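Local coordinates for Lmo2181 protein (Listeria monocytogenes serovar 1/2a, PDB 5JCV) that anchors surface proteins to the cell wall as a class B sortase, cleaving a C-terminal sorting signal and passing the product on through a thioester intermediate, at residues A[113-118]-A[177-182]. Numbering follows the deposited sequence.
Sequences FAVYET and MVIQGK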
# COMPACT_ATOMS: atom_id res chain seq x y z
N PHE A 113 18.70 -1.08 18.20
CA PHE A 113 20.04 -0.72 18.63
C PHE A 113 20.10 0.40 19.70
O PHE A 113 21.15 0.60 20.32
CB PHE A 113 20.87 -0.33 17.43
CG PHE A 113 20.50 1.00 16.82
CD1 PHE A 113 21.10 2.16 17.25
CD2 PHE A 113 19.58 1.08 15.80
CE1 PHE A 113 20.76 3.38 16.70
CE2 PHE A 113 19.25 2.29 15.24
CZ PHE A 113 19.84 3.44 15.69
N ALA A 114 18.99 1.11 19.94
CA ALA A 114 18.93 2.18 20.97
C ALA A 114 17.57 2.27 21.61
O ALA A 114 16.54 2.22 20.95
CB ALA A 114 19.28 3.53 20.36
N VAL A 115 17.60 2.46 22.91
CA VAL A 115 16.39 2.51 23.75
C VAL A 115 16.61 3.62 24.80
O VAL A 115 17.61 3.61 25.49
CB VAL A 115 16.22 1.16 24.45
CG1 VAL A 115 15.19 1.22 25.54
CG2 VAL A 115 15.92 0.06 23.44
N TYR A 116 15.69 4.58 24.92
CA TYR A 116 15.81 5.59 25.99
C TYR A 116 14.50 6.30 26.21
O TYR A 116 13.58 6.22 25.38
CB TYR A 116 16.91 6.62 25.68
CG TYR A 116 16.87 7.15 24.27
CD1 TYR A 116 16.14 8.28 23.97
CD2 TYR A 116 17.54 6.49 23.22
CE1 TYR A 116 16.09 8.77 22.66
CE2 TYR A 116 17.49 6.95 21.92
CZ TYR A 116 16.75 8.09 21.65
OH TYR A 116 16.69 8.58 20.40
N GLU A 117 14.43 7.00 27.34
CA GLU A 117 13.36 7.95 27.60
C GLU A 117 13.98 9.29 27.41
O GLU A 117 15.17 9.50 27.68
CB GLU A 117 12.92 7.92 29.06
CG GLU A 117 12.16 6.68 29.46
CD GLU A 117 11.91 6.64 30.97
OE1 GLU A 117 12.88 6.39 31.76
OE2 GLU A 117 10.73 6.84 31.32
N THR A 118 13.13 10.24 27.04
CA THR A 118 13.59 11.61 26.95
C THR A 118 12.43 12.57 27.19
O THR A 118 11.33 12.36 26.65
CB THR A 118 14.14 11.87 25.55
OG1 THR A 118 14.60 13.23 25.47
CG2 THR A 118 13.03 11.61 24.51
N MSE A 177 8.97 7.68 25.47
CA MSE A 177 9.74 6.47 25.35
C MSE A 177 10.11 6.32 23.88
O MSE A 177 9.30 6.58 23.00
CB MSE A 177 8.87 5.34 25.90
CG MSE A 177 9.58 4.03 25.82
SE MSE A 177 10.97 4.05 27.21
CE MSE A 177 12.17 2.91 26.22
N VAL A 178 11.34 5.93 23.61
CA VAL A 178 11.84 5.89 22.24
C VAL A 178 12.60 4.60 22.01
O VAL A 178 13.42 4.23 22.82
CB VAL A 178 12.78 7.06 21.93
CG1 VAL A 178 13.27 6.95 20.49
CG2 VAL A 178 12.07 8.38 22.15
N ILE A 179 12.33 3.95 20.90
CA ILE A 179 13.03 2.75 20.47
C ILE A 179 13.49 3.03 19.07
O ILE A 179 12.70 3.51 18.26
CB ILE A 179 12.05 1.56 20.41
CG1 ILE A 179 11.43 1.36 21.78
CG2 ILE A 179 12.71 0.28 19.96
CD1 ILE A 179 12.41 0.97 22.84
N GLN A 180 14.76 2.79 18.79
CA GLN A 180 15.26 2.92 17.45
C GLN A 180 15.96 1.65 16.92
O GLN A 180 16.70 0.96 17.64
CB GLN A 180 16.19 4.10 17.41
CG GLN A 180 15.51 5.38 17.81
CD GLN A 180 16.45 6.53 17.70
OE1 GLN A 180 17.39 6.61 18.47
NE2 GLN A 180 16.22 7.41 16.71
N GLY A 181 15.69 1.33 15.67
CA GLY A 181 16.16 0.09 15.12
C GLY A 181 16.67 0.26 13.69
O GLY A 181 16.25 1.17 12.99
N LYS A 182 17.56 -0.64 13.29
CA LYS A 182 18.13 -0.66 11.95
C LYS A 182 17.20 -1.38 10.96
O LYS A 182 16.75 -2.47 11.23
CB LYS A 182 19.48 -1.40 12.00
CG LYS A 182 20.21 -1.59 10.68
CD LYS A 182 21.33 -2.61 10.81
CE LYS A 182 22.56 -1.98 11.45
NZ LYS A 182 23.65 -2.98 11.61
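Tyr116 and Gln180 meet on the face of the sheet covered by helix 132-145. Tyr116 OH donates to Gln180 OE1 at 2.8 Å, rising well above the amide plane, which stands 87° from the ring. A chi1 of 46° sets the tyrosine's CG between its own N and carbonyl carbon, and from there the ring lies alongside Val178, whose CB rests over one face, 4.2 Å from the ring centroid, as a CH-pi contact. Gln180 NE2 is hydrogen-bonded to Tyr138 and Thr162, so both ends of this buried amide are held. On the other face Val115 and Ile179 point the same way, Val115 CG2 lying 3.7 Å from Ile179 CD1. The bent selenomethionine Met177 brings its CE to 3.5 Å from Val115 CG1, while its SE lies against Glu117 CG. In the sheet itself Tyr116 and Val178 form a hydrogen-bonded antiparallel pair, each N bonding the other's O. At the far end Phe113 N and Ala114 N both donate to Gln180 O, and the Phe113 ring turns an edge to Gly181 C and Lys182 N. Phe113 and Ala114, both opposite Gln180, form a classic beta bulge in an antiparallel strand pair of the sortase beta-barrel.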